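Local coordinates for protein Non-ribosomal peptide synthetase (Methanobrevibacter ruminantium, PDB 6VTJ) that probably carries a peptide thioester on a phosphopantetheine arm and releases it by NAD(P)H-dependent reduction, as a carrier-reductase di-domain of a non-ribosomal peptide synthetase, at residues A[22-27]-A[37-42]; A[138-143]-A[176-181]; A[240-245]-A[301-306]. All coordinates share one frame; numbering follows the deposited sequence.

Interaction 1 of 3, residues A[22-27]-A[37-42]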
loop_
_atom_site.group_PDB
_atom_site.type_symbol
_atom_site.label_atom_id
_atom_site.label_comp_id
_atom_site.label_asym_id
_atom_site.label_seq_id
_atom_site.Cartn_x
_atom_site.Cartn_y
_atom_site.Cartn_z
ATOM N N ALA A 22 29.589 9.124 13.940
ATOM C CA ALA A 22 29.302 10.370 14.643
ATOM C C ALA A 22 27.926 10.895 14.274
ATOM O O ALA A 22 27.223 11.463 15.120
ATOM C CB ALA A 22 30.367 11.422 14.338
ATOM N N ILE A 23 27.526 10.718 13.012
ATOM C CA ILE A 23 26.194 11.151 12.595
ATOM C C ILE A 23 25.116 10.337 13.309
ATOM O O ILE A 23 24.158 10.901 13.852
ATOM C CB ILE A 23 26.056 11.066 11.066
ATOM C CG1 ILE A 23 26.997 12.069 10.396
ATOM C CG2 ILE A 23 24.637 11.343 10.680
ATOM C CD1 ILE A 23 27.075 11.939 8.902
ATOM N N PHE A 24 25.238 9.002 13.295
ATOM C CA PHE A 24 24.345 8.167 14.098
ATOM C C PHE A 24 24.213 8.728 15.506
ATOM O O PHE A 24 23.106 8.985 15.987
ATOM C CB PHE A 24 24.861 6.730 14.183
ATOM C CG PHE A 24 24.455 5.833 13.042
ATOM C CD1 PHE A 24 24.394 6.302 11.741
ATOM C CD2 PHE A 24 24.187 4.489 13.277
ATOM C CE1 PHE A 24 24.053 5.456 10.687
ATOM C CE2 PHE A 24 23.843 3.636 12.240
ATOM C CZ PHE A 24 23.781 4.119 10.937
ATOM N N SER A 25 25.345 8.950 16.172
ATOM C CA SER A 25 25.291 9.326 17.580
ATOM C C SER A 25 24.660 10.704 17.778
ATOM O O SER A 25 23.961 10.933 18.766
ATOM C CB SER A 25 26.690 9.284 18.186
ATOM O OG SER A 25 27.288 10.570 18.186
ATOM N N SER A 26 24.894 11.637 16.860
ATOM C CA SER A 26 24.316 12.971 17.007
ATOM C C SER A 26 22.820 12.961 16.718
ATOM O O SER A 26 22.039 13.633 17.406
ATOM C CB SER A 26 25.030 13.939 16.076
ATOM O OG SER A 26 24.391 15.193 16.067
ATOM N N ILE A 27 22.407 12.195 15.709
ATOM C CA ILE A 27 21.003 12.131 15.317
ATOM C C ILE A 27 20.177 11.439 16.393
ATOM O O ILE A 27 19.109 11.925 16.782
ATOM C CB ILE A 27 20.888 11.416 13.957
ATOM C CG1 ILE A 27 21.420 12.301 12.831
ATOM C CG2 ILE A 27 19.477 11.023 13.685
ATOM C CD1 ILE A 27 20.583 13.513 12.568
ATOM N N ASP A 37 26.913 -1.029 15.267
ATOM C CA ASP A 37 25.618 -0.779 15.881
ATOM C C ASP A 37 24.536 -0.671 14.809
ATOM O O ASP A 37 24.640 0.132 13.875
ATOM C CB ASP A 37 25.662 0.496 16.717
ATOM C CG ASP A 37 26.521 0.351 17.963
ATOM O OD1 ASP A 37 27.239 -0.673 18.093
ATOM O OD2 ASP A 37 26.478 1.275 18.812
ATOM N N ASN A 38 23.500 -1.490 14.949
ATOM C CA ASN A 38 22.341 -1.454 14.065
ATOM C C ASN A 38 21.510 -0.202 14.354
ATOM O O ASN A 38 21.026 -0.024 15.478
ATOM C CB ASN A 38 21.513 -2.725 14.282
ATOM C CG ASN A 38 20.372 -2.870 13.294
ATOM O OD1 ASN A 38 19.617 -1.929 13.051
ATOM N ND2 ASN A 38 20.227 -4.069 12.738
ATOM N N PHE A 39 21.340 0.651 13.335
ATOM C CA PHE A 39 20.541 1.874 13.482
ATOM C C PHE A 39 19.201 1.603 14.157
ATOM O O PHE A 39 18.790 2.333 15.066
ATOM C CB PHE A 39 20.306 2.524 12.115
ATOM C CG PHE A 39 19.541 3.824 12.176
ATOM C CD1 PHE A 39 20.158 4.993 12.589
ATOM C CD2 PHE A 39 18.207 3.882 11.791
ATOM C CE1 PHE A 39 19.459 6.192 12.633
ATOM C CE2 PHE A 39 17.497 5.084 11.831
ATOM C CZ PHE A 39 18.122 6.237 12.251
ATOM N N PHE A 40 18.494 0.560 13.712
ATOM C CA PHE A 40 17.150 0.310 14.228
ATOM C C PHE A 40 17.161 -0.455 15.544
ATOM O O PHE A 40 16.143 -0.461 16.247
ATOM C CB PHE A 40 16.309 -0.435 13.188
ATOM C CG PHE A 40 16.264 0.250 11.856
ATOM C CD1 PHE A 40 15.339 1.252 11.611
ATOM C CD2 PHE A 40 17.164 -0.090 10.856
ATOM C CE1 PHE A 40 15.300 1.892 10.390
ATOM C CE2 PHE A 40 17.141 0.550 9.632
ATOM C CZ PHE A 40 16.205 1.546 9.398
ATOM N N GLU A 41 18.281 -1.084 15.900
ATOM C CA GLU A 41 18.369 -1.752 17.190
ATOM C C GLU A 41 18.730 -0.799 18.319
ATOM O O GLU A 41 18.413 -1.090 19.474
ATOM C CB GLU A 41 19.391 -2.890 17.137
ATOM C CG GLU A 41 18.901 -4.163 16.462
ATOM C CD GLU A 41 20.001 -5.203 16.323
ATOM N N ILE A 42 19.371 0.334 18.024
ATOM C CA ILE A 42 19.903 1.202 19.074
ATOM C C ILE A 42 19.012 2.409 19.329
ATOM O O ILE A 42 19.421 3.329 20.042
ATOM C CB ILE A 42 21.347 1.647 18.770
ATOM C CG1 ILE A 42 21.400 2.567 17.550
ATOM C CG2 ILE A 42 22.248 0.438 18.557
ATOM C CD1 ILE A 42 22.788 2.714 16.952
#

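Interaction 2 of 3, residues A[138-143]-A[176-181]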
loop_
_atom_site.group_PDB
_atom_site.type_symbol
_atom_site.label_atom_id
_atom_site.label_comp_id
_atom_site.label_asym_id
_atom_site.label_seq_id
_atom_site.Cartn_x
_atom_site.Cartn_y
_atom_site.Cartn_z
ATOM N N LEU A 138 -9.057 1.240 4.435
ATOM C CA LEU A 138 -9.871 0.536 3.456
ATOM C C LEU A 138 -10.941 -0.313 4.141
ATOM O O LEU A 138 -12.124 -0.228 3.790
ATOM C CB LEU A 138 -8.981 -0.318 2.551
ATOM C CG LEU A 138 -9.740 -1.149 1.506
ATOM C CD1 LEU A 138 -10.729 -0.288 0.645
ATOM C CD2 LEU A 138 -8.760 -1.899 0.626
ATOM N N GLY A 139 -10.549 -1.084 5.163
ATOM C CA GLY A 139 -11.461 -2.053 5.764
ATOM C C GLY A 139 -12.723 -1.439 6.344
ATOM O O GLY A 139 -13.818 -2.003 6.203
ATOM N N ILE A 140 -12.591 -0.283 7.008
ATOM C CA ILE A 140 -13.749 0.390 7.592
ATOM C C ILE A 140 -14.723 0.814 6.510
ATOM O O ILE A 140 -15.947 0.784 6.703
ATOM C CB ILE A 140 -13.290 1.590 8.455
ATOM C CG1 ILE A 140 -14.418 2.066 9.351
ATOM C CG2 ILE A 140 -12.781 2.765 7.613
ATOM C CD1 ILE A 140 -14.896 1.019 10.293
ATOM N N HIS A 141 -14.211 1.191 5.348
ATOM C CA HIS A 141 -15.103 1.631 4.292
ATOM C C HIS A 141 -15.715 0.470 3.538
ATOM O O HIS A 141 -16.839 0.592 3.042
ATOM C CB HIS A 141 -14.347 2.569 3.368
ATOM C CG HIS A 141 -14.151 3.923 3.963
ATOM N ND1 HIS A 141 -12.988 4.294 4.603
ATOM C CD2 HIS A 141 -14.997 4.977 4.072
ATOM C CE1 HIS A 141 -13.111 5.536 5.045
ATOM N NE2 HIS A 141 -14.326 5.966 4.750
ATOM N N ILE A 142 -15.007 -0.664 3.455
ATOM C CA ILE A 142 -15.659 -1.893 3.000
ATOM C C ILE A 142 -16.818 -2.248 3.931
ATOM O O ILE A 142 -17.897 -2.630 3.479
ATOM C CB ILE A 142 -14.655 -3.053 2.894
ATOM C CG1 ILE A 142 -13.616 -2.783 1.787
ATOM C CG2 ILE A 142 -15.406 -4.384 2.686
ATOM C CD1 ILE A 142 -12.509 -3.837 1.665
ATOM N N LEU A 143 -16.616 -2.118 5.246
ATOM C CA LEU A 143 -17.696 -2.425 6.181
ATOM C C LEU A 143 -18.855 -1.448 6.002
ATOM O O LEU A 143 -20.032 -1.844 5.985
ATOM C CB LEU A 143 -17.166 -2.388 7.614
ATOM C CG LEU A 143 -18.182 -2.275 8.752
ATOM C CD1 LEU A 143 -19.066 -3.505 8.752
ATOM C CD2 LEU A 143 -17.477 -2.131 10.090
ATOM N N ASP A 176 -15.610 7.027 14.669
ATOM C CA ASP A 176 -14.540 7.884 14.165
ATOM C C ASP A 176 -14.754 8.269 12.705
ATOM O O ASP A 176 -14.512 9.420 12.317
ATOM C CB ASP A 176 -13.202 7.167 14.315
ATOM C CG ASP A 176 -12.323 7.805 15.334
ATOM O OD1 ASP A 176 -12.688 8.912 15.781
ATOM O OD2 ASP A 176 -11.280 7.204 15.694
ATOM N N TYR A 177 -15.174 7.311 11.873
ATOM C CA TYR A 177 -15.211 7.530 10.428
ATOM C C TYR A 177 -16.581 7.913 9.877
ATOM O O TYR A 177 -16.654 8.456 8.770
ATOM C CB TYR A 177 -14.736 6.269 9.693
ATOM C CG TYR A 177 -13.229 6.136 9.590
ATOM C CD1 TYR A 177 -12.512 6.884 8.665
ATOM C CD2 TYR A 177 -12.524 5.254 10.411
ATOM C CE1 TYR A 177 -11.127 6.767 8.561
ATOM C CE2 TYR A 177 -11.146 5.126 10.311
ATOM C CZ TYR A 177 -10.454 5.889 9.378
ATOM O OH TYR A 177 -9.085 5.780 9.259
ATOM N N PHE A 178 -17.669 7.614 10.575
ATOM C CA PHE A 178 -18.989 7.738 9.977
ATOM C C PHE A 178 -19.791 8.849 10.633
ATOM O O PHE A 178 -19.734 9.045 11.854
ATOM C CB PHE A 178 -19.809 6.452 10.085
ATOM C CG PHE A 178 -19.145 5.238 9.530
ATOM C CD1 PHE A 178 -18.064 5.336 8.660
ATOM C CD2 PHE A 178 -19.632 3.975 9.868
ATOM C CE1 PHE A 178 -17.463 4.212 8.150
ATOM C CE2 PHE A 178 -19.036 2.832 9.355
ATOM C CZ PHE A 178 -17.935 2.961 8.496
ATOM N N ASP A 179 -20.565 9.538 9.793
ATOM C CA ASP A 179 -21.651 10.390 10.263
ATOM C C ASP A 179 -22.780 9.555 10.850
ATOM O O ASP A 179 -23.226 9.808 11.977
ATOM C CB ASP A 179 -22.174 11.249 9.113
ATOM C CG ASP A 179 -21.161 12.265 8.631
ATOM O OD1 ASP A 179 -20.429 12.835 9.478
ATOM O OD2 ASP A 179 -21.103 12.488 7.399
ATOM N N GLU A 180 -23.260 8.561 10.094
ATOM C CA GLU A 180 -24.240 7.618 10.618
ATOM C C GLU A 180 -23.679 6.874 11.816
ATOM O O GLU A 180 -22.495 6.514 11.853
ATOM C CB GLU A 180 -24.638 6.568 9.573
ATOM C CG GLU A 180 -25.223 7.073 8.303
ATOM C CD GLU A 180 -24.213 7.015 7.205
ATOM O OE1 GLU A 180 -23.054 7.368 7.487
ATOM O OE2 GLU A 180 -24.561 6.616 6.080
ATOM N N ASP A 181 -24.549 6.598 12.768
ATOM C CA ASP A 181 -24.248 5.712 13.882
ATOM C C ASP A 181 -24.824 4.342 13.535
ATOM O O ASP A 181 -26.034 4.132 13.597
ATOM C CB ASP A 181 -24.827 6.278 15.173
ATOM C CG ASP A 181 -24.470 5.447 16.387
ATOM O OD1 ASP A 181 -23.905 4.351 16.211
ATOM O OD2 ASP A 181 -24.738 5.896 17.524
#

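Interaction 3 of 3, residues A[240-245]-A[301-306]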
loop_
_atom_site.group_PDB
_atom_site.type_symbol
_atom_site.label_atom_id
_atom_site.label_comp_id
_atom_site.label_asym_id
_atom_site.label_seq_id
_atom_site.Cartn_x
_atom_site.Cartn_y
_atom_site.Cartn_z
ATOM N N ASN A 240 -2.908 -18.294 6.063
ATOM C CA ASN A 240 -3.855 -18.740 7.076
ATOM C C ASN A 240 -5.300 -18.545 6.624
ATOM O O ASN A 240 -6.154 -19.419 6.846
ATOM C CB ASN A 240 -3.587 -17.984 8.375
ATOM C CG ASN A 240 -2.212 -18.278 8.943
ATOM O OD1 ASN A 240 -1.623 -19.330 8.680
ATOM N ND2 ASN A 240 -1.689 -17.344 9.720
ATOM N N GLY A 241 -5.601 -17.399 5.991
ATOM C CA GLY A 241 -6.960 -17.174 5.523
ATOM C C GLY A 241 -7.360 -18.130 4.418
ATOM O O GLY A 241 -8.514 -18.574 4.356
ATOM N N LEU A 242 -6.405 -18.489 3.564
ATOM C CA LEU A 242 -6.653 -19.463 2.512
ATOM C C LEU A 242 -6.899 -20.845 3.089
ATOM O O LEU A 242 -7.769 -21.574 2.608
ATOM C CB LEU A 242 -5.466 -19.506 1.547
ATOM C CG LEU A 242 -5.254 -18.294 0.650
ATOM C CD1 LEU A 242 -3.893 -18.352 -0.037
ATOM C CD2 LEU A 242 -6.378 -18.245 -0.356
ATOM N N LYS A 243 -6.124 -21.231 4.103
ATOM C CA LYS A 243 -6.343 -22.524 4.749
ATOM C C LYS A 243 -7.725 -22.581 5.378
ATOM O O LYS A 243 -8.456 -23.579 5.233
ATOM C CB LYS A 243 -5.253 -22.776 5.795
ATOM C CG LYS A 243 -3.901 -23.107 5.173
ATOM C CD LYS A 243 -2.845 -23.524 6.205
ATOM N N PHE A 244 -8.116 -21.493 6.053
ATOM C CA PHE A 244 -9.470 -21.408 6.571
ATOM C C PHE A 244 -10.493 -21.570 5.456
ATOM O O PHE A 244 -11.456 -22.332 5.591
ATOM C CB PHE A 244 -9.704 -20.090 7.293
ATOM C CG PHE A 244 -11.152 -19.849 7.587
ATOM C CD1 PHE A 244 -11.787 -20.558 8.594
ATOM C CD2 PHE A 244 -11.904 -18.970 6.805
ATOM C CE1 PHE A 244 -13.138 -20.360 8.852
ATOM C CE2 PHE A 244 -13.247 -18.771 7.051
ATOM C CZ PHE A 244 -13.866 -19.465 8.078
ATOM N N ALA A 245 -10.305 -20.855 4.344
ATOM C CA ALA A 245 -11.257 -20.953 3.239
ATOM C C ALA A 245 -11.325 -22.368 2.676
ATOM O O ALA A 245 -12.393 -22.816 2.242
ATOM C CB ALA A 245 -10.881 -19.965 2.134
ATOM N N ARG A 301 0.526 -14.933 -5.388
ATOM C CA ARG A 301 0.881 -16.270 -5.862
ATOM C C ARG A 301 0.254 -17.358 -4.997
ATOM O O ARG A 301 -0.196 -18.382 -5.516
ATOM C CB ARG A 301 2.395 -16.432 -5.895
ATOM C CG ARG A 301 2.866 -17.694 -6.597
ATOM C CD ARG A 301 4.387 -17.714 -6.659
ATOM N NE ARG A 301 4.965 -18.057 -5.367
ATOM C CZ ARG A 301 6.267 -18.198 -5.139
ATOM N NH1 ARG A 301 7.151 -18.008 -6.115
ATOM N NH2 ARG A 301 6.683 -18.526 -3.923
ATOM N N ALA A 302 0.207 -17.161 -3.675
ATOM C CA ALA A 302 -0.477 -18.139 -2.828
ATOM C C ALA A 302 -1.964 -18.235 -3.172
ATOM O O ALA A 302 -2.547 -19.341 -3.212
ATOM C CB ALA A 302 -0.288 -17.781 -1.357
ATOM N N VAL A 303 -2.597 -17.084 -3.418
ATOM C CA VAL A 303 -4.027 -17.075 -3.704
ATOM C C VAL A 303 -4.303 -17.826 -5.003
ATOM O O VAL A 303 -5.178 -18.703 -5.069
ATOM C CB VAL A 303 -4.548 -15.628 -3.755
ATOM C CG1 VAL A 303 -5.961 -15.602 -4.312
ATOM C CG2 VAL A 303 -4.488 -14.971 -2.374
ATOM N N LEU A 304 -3.524 -17.524 -6.049
ATOM C CA LEU A 304 -3.725 -18.190 -7.338
ATOM C C LEU A 304 -3.347 -19.679 -7.287
ATOM O O LEU A 304 -3.976 -20.501 -7.970
ATOM C CB LEU A 304 -2.936 -17.456 -8.424
ATOM C CG LEU A 304 -3.484 -16.068 -8.800
ATOM C CD1 LEU A 304 -2.506 -15.240 -9.643
ATOM C CD2 LEU A 304 -4.808 -16.215 -9.537
ATOM N N GLN A 305 -2.329 -20.050 -6.498
ATOM C CA GLN A 305 -2.041 -21.462 -6.265
ATOM C C GLN A 305 -3.262 -22.201 -5.716
ATOM O O GLN A 305 -3.677 -23.246 -6.253
ATOM C CB GLN A 305 -0.864 -21.571 -5.301
ATOM C CG GLN A 305 -0.367 -22.988 -5.061
ATOM C CD GLN A 305 0.823 -22.995 -4.126
ATOM O OE1 GLN A 305 1.852 -22.380 -4.411
ATOM N NE2 GLN A 305 0.679 -23.664 -2.986
ATOM N N ALA A 306 -3.840 -21.679 -4.623
ATOM C CA ALA A 306 -5.055 -22.288 -4.074
ATOM C C ALA A 306 -6.152 -22.377 -5.128
ATOM O O ALA A 306 -6.945 -23.329 -5.133
ATOM C CB ALA A 306 -5.567 -21.500 -2.872
#

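Interaction 1 of 3, residues A[22-27]-A[37-42]
Phe24 and Phe39 form the aromatic part of this contact, a T-shaped pair. Phe39 turns its edge to the face of Phe24, and its CD1 sits over the centre of that ring. The ring planes are inclined by 70° and the centroids lie 5.3 Å apart. Phe39 reaches this place with CG anti to the backbone N (chi1 -177°), which carries its ring past that of Phe24 toward the later turns of the helix.

Apolar contacts add to the pair. The CB of Phe39 touches Phe24 CE2 at 3.7 Å, so the stem of one phenylalanine packs on the rim of the other. Ile42 comes to Phe24 obliquely, with its CD1 4.3 Å from Phe24 CD2.

One polar atom meets the ring edge of Phe24. It is the carbonyl O of Asp37, 3.9 Å from Phe24 CE2. The slightly positive rim of the ring probably suits this oxygen.

Polar bonds shape the loop itself. Asn38 OD1 accepts from Phe40 N at 2.8 Å, closing an Asx turn. The same oxygen, Asn38 OD1, takes a second bond from Glu41 N at 3.3 Å, with that donor above the carbonyl plane. These bonds brace the bend that follows Asn38. Asp37 is held separately, by its OD2 on Gly34 N.

Phe39 also lays its CD2 over the face of the Phe40 ring, 3.7 Å above the plane, and Phe40 stacks on Phe69. The contact lies in the phosphopantetheine-attachment domain, a small helical bundle. It ties helix 15-28 to the loop leading into helix 46-58. Leu52 of helix 46-58 packs on Phe24, and Ile68 of helix 65-70 touches Phe24, Phe39 and Phe40.

Interaction 2 of 3, residues A[138-143]-A[176-181]
Ile140 meets Tyr177 and Phe178 chiefly with different branches, set by its first torsion. CG1 is anti to the backbone N (chi1 -165°), which leaves CG2 between the N and the carbonyl carbon. CG2 then lies over one face of Tyr177, offset toward the rim. This is a CH-pi contact, with CG2 3.9 Å from the ring centroid and 15° off the normal. Ile140 CG1 meets the end of Phe178, 3.7 Å from its CZ, and also brushes Tyr177 CD2.

Phe178 comes from the opposite direction to Ile140. The ring edge points at the helix backbone. Its CZ is 3.5 Å from the carbonyl O of Ile140, which lies in the ring plane.

His141 adds an offset edge-to-face pair, its edge turned to the face of Tyr177, with planes at 73° and centroids 5.5 Å apart. The closest atoms are His141 CE1 and Tyr177 CD1, at 3.9 Å.

The contact joins helix 137-149 to the end of helix 166-177 and the loop after it, in the Rossmann-like reductase part. Phe178 is the first residue to leave the helical backbone.

The four touching residues are buried. Their side chains meet through apolar and aromatic contacts, with the backbone O of Ile140 at the Phe178 edge. The polar ends bond elsewhere: Tyr177 OH to Lys332 N, His141 ND1 to Phe137 O and His141 NE2 to Arg324 NH1. Arg324 NH1 also bonds to Tyr177 O, so one guanidinium nitrogen links both sides. With Arg324 as donor to NE2, and ND1 facing a carbonyl, a neutral imidazole protonated on ND1 is likely.

Interaction 3 of 3, residues A[240-245]-A[301-306]
Leu242 is the bump of this contact. Its side chain points from helix 240-245 into a shallow hollow on helix 301-306, lined by Ala302, Val303 and Ala306. The two methyls at the tip divide the work.

CD1 goes deepest. It lies against the backbone between Ala302 and Val303. Leu242 CD1 is 3.6 Å from Ala302 O and 3.8 Å from Val303 N. Ala302 CB borders Leu242 CD1 at 3.9 Å. Val303 CG2 is 4.2 Å from Leu242 CD1. On the next turn, Leu242 CD2 meets Ala306 CB at 4.2 Å. Ala302 and Ala306 are one turn apart, and their small side chains are consistent with the close approach of Leu242 CD1 to the backbone.

The two helices run nearly parallel here, at 17°, with axes 10.5 Å apart at closest approach. They belong to successive beta-alpha-beta crossovers of the Rossmann-like sheet, which sets them side by side on one face. Tyr253 of strand 252-258 touches both Leu242 and Val303, and Val303 also packs on Val313 and Ile315 of strand 313-322. Leu311 adds a further contact to Leu242.

The touching side chains are wholly aliphatic, so fit and the burial of hydrocarbon hold the segments together. Ala302 O meets a methyl group here, a van der Waals contact; it also accepts the helical bond from Ala306 N.

Overall arrangement
Interaction 1 belongs to the carrier domain, while interactions 2 and 3 belong to the reductase. The centre of interaction 1 is about 40 Å from each of the others. Interactions 2 and 3 lie in the same reductase region but do not touch, with centres about 27 Å apart and nearest atoms about 14 Å apart. The bound 4'-phosphopantetheine bridges the two domains: its pocket takes Ser46, Leu47 and Tyr65 from the carrier and Tyr224, Thr336 and Asn337, among others, from the reductase. Phe39 of interaction 1 has its side chain about 9 Å from this ligand, and Tyr177 of interaction 2 about 13 Å. Neither is among the pocket residues.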